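Local coordinates for protein TRAS1 ORF2p (Bombyx mori, PDB 1WDU) that provides the N-terminal endonuclease domain of a telomere-specific non-LTR retrotransposon protein from the silkworm, probably nicking telomeric DNA for insertion of the element, at residues I185-D190 / V207-C212; A157-W162 / Q173-L178. The protein carries 1 engineered substitution. All blocks are in the same frame, centred on the assembly; numbering follows the deposited sequence.

Interaction 1: residues I185-D190 / V207-C212; sequences ILNEGD and VDVTFC
Thr210 O is gripped by one hydrogen bond across this contact, the shortest and straightest of three: Leu186 N donates to it over 2.8 Å at an N-H...O angle of 158°, in the carbonyl plane. The chain arrives here as a short antiparallel strand, with Ile185 and Phe211 a non-hydrogen-bonded pair (CA to CA 4.3 Å), and then leaves regular pairing. From there the Asn187 side chain carries on in place of a peptide group. Its CG stands anti to the carbonyl carbon (chi1 -76°), which brings the flat amide against the backbone of 208-210. OD1 accepts from Thr210 N at 2.9 Å, and ND2 donates a hydrogen bond to Asp208 O, also at 2.9 Å. Held at both ends, the amide has its flip and tilt fixed, and it spans Val209, whose CA lies 3.5 Å from Asn187 OD1. Beside these three hydrogen bonds Leu186 turns its CB toward the strand and crosses Thr210 obliquely; its CD1 sits 3.5 Å from Thr210 CG2 and 3.8 Å from Cys212 SG. Trp223 of strand 220-225 touches both Leu186 and Asn187. The Thr210 hydroxyl looks elsewhere, to Gln24 OE1, while the Phe211 ring, in the crowded rotamer, leads away to stack on Phe151. Asp208 sends its carboxylate away from Asn187, where OD1 meets the Thr193 hydroxyl and, weakly, His234 ND1, consistent with the Asp-His pair of DNase I-like nucleases. The chemistry therefore splits in two: Asn187 satisfies backbone N-H and C=O groups in a buried setting and fixes the main chain on either side of Val209, while the Asp208 carboxylate is engaged elsewhere, by Thr193 and, weakly, His234.

Interaction 2: residues A157-W162 / Q173-L178; sequences AKSTWW and QLMGTL
In this DNase I-like alpha/beta sandwich the loop after strand 149-154 folds back over helix 169-181, and two consecutive tryptophans receive one methionine in a Met-aromatic contact. Met175 starts with CG anti to its carbonyl carbon and then bends at both chi2 and chi3, so that the methyl reaches Trp161 while the sulfur passes Trp162. Met175 CE lies over one face of the Trp161 indole, 3.6 Å from the centroid of the five-membered ring and 20° off its normal, a CH-pi contact in which the two side chains cross at about a right angle. Trp162 is met obliquely: it slides past the methionine in the opposite direction, with CZ3 3.7 Å from Met175 SD. The far corner of the same indole, CH2, rests on Leu174 CD2 at 3.7 Å, where the two side chains cross obliquely. Trp162 adopts the crowded first torsion, chi1 55°, which folds its ring back over its own loop; Ser159 CB packs on one face, offset toward the rim, and NE1 makes a weak bond to Ala157 O. Ile185 of the neighbouring strand touches both indoles and the methionine. An ST turn shapes the loop leading into the tryptophans: Ser159 OG, with Met175 CG 3.8 Å away, accepts from Trp161 N at 3.1 Å.

From the N terminus, strand 149-154 runs into loop 157-162, and interaction 2 closes over the ten residues that lead into helix 169-181. The chain leaves the helix through strand 184-185, and interaction 1 then closes a second loop, of sixteen residues, when strand 204-212 returns. The two are in series, neither nested nor crossing. They meet side by side: Ile185 CD1 packs against Trp161 CB at 3.3 Å and against Met175 SD, while Trp162 meets Val209 with its ring and Asn187 with its CB. Since strand 204-212 also pairs with strand 149-154, the contacts together tie the helix and both loops to one sheet of the sandwich.

Interaction 1: residues I185-D190 / V207-C212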
# COMPACT_ATOMS: atom_id res chain seq x y z
N ILE A 185 1.95 -9.24 8.94
CA ILE A 185 1.28 -7.97 9.13
C ILE A 185 2.17 -6.94 9.79
O ILE A 185 2.89 -7.23 10.74
CB ILE A 185 0.02 -8.16 9.99
CG1 ILE A 185 -0.95 -9.11 9.27
CG2 ILE A 185 -0.66 -6.81 10.23
CD1 ILE A 185 -2.10 -9.58 10.13
N LEU A 186 2.12 -5.72 9.26
CA LEU A 186 2.91 -4.61 9.77
C LEU A 186 2.05 -3.68 10.63
O LEU A 186 2.57 -2.97 11.48
CB LEU A 186 3.53 -3.83 8.60
CG LEU A 186 4.75 -4.52 7.97
CD1 LEU A 186 5.09 -3.91 6.62
CD2 LEU A 186 5.93 -4.39 8.94
N ASN A 187 0.74 -3.70 10.40
CA ASN A 187 -0.17 -2.85 11.16
C ASN A 187 0.06 -2.93 12.67
O ASN A 187 0.60 -3.91 13.18
CB ASN A 187 -1.62 -3.21 10.86
CG ASN A 187 -2.07 -2.70 9.52
OD1 ASN A 187 -1.43 -2.95 8.50
ND2 ASN A 187 -3.19 -1.99 9.51
N GLU A 188 -0.37 -1.88 13.36
CA GLU A 188 -0.25 -1.80 14.81
C GLU A 188 -1.22 -0.76 15.36
O GLU A 188 -1.65 0.14 14.64
CB GLU A 188 1.19 -1.45 15.20
CG GLU A 188 2.04 -2.69 15.49
CD GLU A 188 3.53 -2.41 15.52
OE1 GLU A 188 3.96 -1.52 16.29
OE2 GLU A 188 4.26 -3.08 14.77
N GLY A 189 -1.57 -0.90 16.63
CA GLY A 189 -2.49 0.05 17.23
C GLY A 189 -3.94 -0.21 16.87
O GLY A 189 -4.28 -1.28 16.34
N ASP A 190 -4.79 0.77 17.14
CA ASP A 190 -6.22 0.65 16.86
C ASP A 190 -6.78 1.93 16.27
O ASP A 190 -8.00 2.12 16.22
CB ASP A 190 -6.98 0.28 18.14
CG ASP A 190 -6.93 1.39 19.19
OD1 ASP A 190 -7.51 1.19 20.28
OD2 ASP A 190 -6.31 2.44 18.93
N VAL A 207 -9.55 -1.04 7.71
CA VAL A 207 -9.62 -1.97 6.59
C VAL A 207 -8.38 -1.91 5.71
O VAL A 207 -8.27 -2.65 4.72
CB VAL A 207 -10.89 -1.71 5.73
CG1 VAL A 207 -12.14 -1.99 6.56
CG2 VAL A 207 -10.91 -0.28 5.23
N ASP A 208 -7.44 -1.04 6.06
CA ASP A 208 -6.19 -0.91 5.32
C ASP A 208 -5.11 -1.80 5.94
O ASP A 208 -4.91 -1.78 7.16
CB ASP A 208 -5.73 0.55 5.31
CG ASP A 208 -6.73 1.48 4.66
OD1 ASP A 208 -7.59 2.05 5.39
OD2 ASP A 208 -6.68 1.64 3.42
N VAL A 209 -4.42 -2.57 5.12
CA VAL A 209 -3.40 -3.47 5.64
C VAL A 209 -2.07 -3.31 4.91
O VAL A 209 -2.03 -2.96 3.73
CB VAL A 209 -3.84 -4.98 5.53
CG1 VAL A 209 -3.08 -5.82 6.55
CG2 VAL A 209 -5.34 -5.12 5.74
N THR A 210 -0.99 -3.55 5.66
CA THR A 210 0.37 -3.49 5.14
C THR A 210 1.03 -4.78 5.61
O THR A 210 1.03 -5.09 6.80
CB THR A 210 1.17 -2.31 5.73
OG1 THR A 210 0.44 -1.08 5.55
CG2 THR A 210 2.53 -2.19 5.05
N PHE A 211 1.60 -5.54 4.68
CA PHE A 211 2.25 -6.78 5.06
C PHE A 211 3.46 -7.04 4.18
O PHE A 211 3.57 -6.50 3.08
CB PHE A 211 1.25 -7.95 5.02
CG PHE A 211 0.41 -8.01 3.77
CD1 PHE A 211 0.83 -8.73 2.66
CD2 PHE A 211 -0.84 -7.40 3.72
CE1 PHE A 211 0.02 -8.87 1.53
CE2 PHE A 211 -1.66 -7.52 2.59
CZ PHE A 211 -1.23 -8.26 1.50
N CYS A 212 4.37 -7.87 4.67
CA CYS A 212 5.60 -8.15 3.94
C CYS A 212 6.16 -9.53 4.22
O CYS A 212 5.76 -10.20 5.17
CB CYS A 212 6.66 -7.13 4.35
SG CYS A 212 7.03 -7.19 6.14

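Interaction 2: residues A157-W162 / Q173-L178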
# COMPACT_ATOMS: atom_id res chain seq x y z
N ALA A 157 -11.48 -5.32 4.37
CA ALA A 157 -11.66 -6.58 5.09
C ALA A 157 -11.24 -6.33 6.53
O ALA A 157 -10.27 -5.61 6.79
CB ALA A 157 -10.78 -7.68 4.47
N LYS A 158 -11.96 -6.94 7.45
CA LYS A 158 -11.68 -6.72 8.86
C LYS A 158 -11.04 -7.90 9.55
O LYS A 158 -11.41 -9.04 9.33
CB LYS A 158 -12.98 -6.37 9.59
CG LYS A 158 -13.75 -5.23 8.95
CD LYS A 158 -14.92 -4.77 9.81
CE LYS A 158 -15.58 -3.52 9.22
NZ LYS A 158 -16.52 -2.87 10.18
N SER A 159 -10.07 -7.60 10.40
CA SER A 159 -9.39 -8.61 11.17
C SER A 159 -8.69 -7.99 12.37
O SER A 159 -8.01 -6.96 12.25
CB SER A 159 -8.36 -9.35 10.33
OG SER A 159 -7.63 -10.24 11.14
N THR A 160 -8.85 -8.62 13.53
CA THR A 160 -8.21 -8.11 14.73
C THR A 160 -6.70 -8.19 14.58
O THR A 160 -5.97 -7.55 15.33
CB THR A 160 -8.66 -8.90 16.00
OG1 THR A 160 -8.40 -10.30 15.83
CG2 THR A 160 -10.14 -8.69 16.24
N TRP A 161 -6.22 -8.97 13.62
CA TRP A 161 -4.78 -9.07 13.40
C TRP A 161 -4.20 -7.74 12.92
O TRP A 161 -2.99 -7.52 13.01
CB TRP A 161 -4.45 -10.18 12.41
CG TRP A 161 -4.55 -11.53 13.03
CD1 TRP A 161 -5.55 -12.45 12.84
CD2 TRP A 161 -3.64 -12.10 13.97
NE1 TRP A 161 -5.32 -13.55 13.62
CE2 TRP A 161 -4.15 -13.37 14.32
CE3 TRP A 161 -2.45 -11.67 14.56
CZ2 TRP A 161 -3.51 -14.21 15.24
CZ3 TRP A 161 -1.80 -12.50 15.47
CH2 TRP A 161 -2.34 -13.76 15.80
N TRP A 162 -5.05 -6.86 12.40
CA TRP A 162 -4.61 -5.54 11.98
C TRP A 162 -5.47 -4.46 12.66
O TRP A 162 -5.78 -3.42 12.08
CB TRP A 162 -4.56 -5.38 10.44
CG TRP A 162 -5.81 -5.68 9.67
CD1 TRP A 162 -6.90 -4.87 9.50
CD2 TRP A 162 -6.07 -6.87 8.89
NE1 TRP A 162 -7.82 -5.47 8.66
CE2 TRP A 162 -7.34 -6.69 8.28
CE3 TRP A 162 -5.36 -8.05 8.66
CZ2 TRP A 162 -7.90 -7.66 7.44
CZ3 TRP A 162 -5.93 -9.02 7.83
CH2 TRP A 162 -7.19 -8.82 7.23
N GLN A 173 -10.21 -14.79 4.96
CA GLN A 173 -9.65 -15.26 3.70
C GLN A 173 -8.28 -14.63 3.46
O GLN A 173 -7.34 -15.31 3.05
CB GLN A 173 -10.58 -14.94 2.52
CG GLN A 173 -11.84 -15.81 2.46
CD GLN A 173 -12.46 -15.88 1.07
OE1 GLN A 173 -11.83 -16.34 0.12
NE2 GLN A 173 -13.71 -15.42 0.95
N LEU A 174 -8.18 -13.32 3.71
CA LEU A 174 -6.90 -12.62 3.53
C LEU A 174 -5.85 -13.20 4.48
O LEU A 174 -4.73 -13.48 4.08
CB LEU A 174 -7.07 -11.11 3.78
CG LEU A 174 -5.81 -10.23 3.66
CD1 LEU A 174 -5.08 -10.54 2.37
CD2 LEU A 174 -6.20 -8.76 3.71
N MET A 175 -6.22 -13.37 5.75
CA MET A 175 -5.28 -13.93 6.73
C MET A 175 -4.83 -15.32 6.30
O MET A 175 -3.66 -15.68 6.43
CB MET A 175 -5.93 -14.03 8.12
CG MET A 175 -5.88 -12.75 8.96
SD MET A 175 -4.19 -12.07 9.10
CE MET A 175 -3.43 -13.23 10.26
N GLY A 176 -5.77 -16.12 5.78
CA GLY A 176 -5.45 -17.46 5.33
C GLY A 176 -4.41 -17.40 4.24
O GLY A 176 -3.43 -18.15 4.24
N THR A 177 -4.62 -16.50 3.29
CA THR A 177 -3.69 -16.31 2.19
C THR A 177 -2.34 -15.86 2.75
O THR A 177 -1.29 -16.36 2.34
CB THR A 177 -4.23 -15.29 1.19
OG1 THR A 177 -5.45 -15.79 0.62
CG2 THR A 177 -3.23 -15.02 0.08
N LEU A 178 -2.35 -14.91 3.68
CA LEU A 178 -1.09 -14.45 4.25
C LEU A 178 -0.33 -15.62 4.86
O LEU A 178 0.87 -15.76 4.65
CB LEU A 178 -1.34 -13.39 5.32
CG LEU A 178 -1.39 -11.94 4.86
CD1 LEU A 178 -2.13 -11.81 3.53
CD2 LEU A 178 -2.06 -11.11 5.95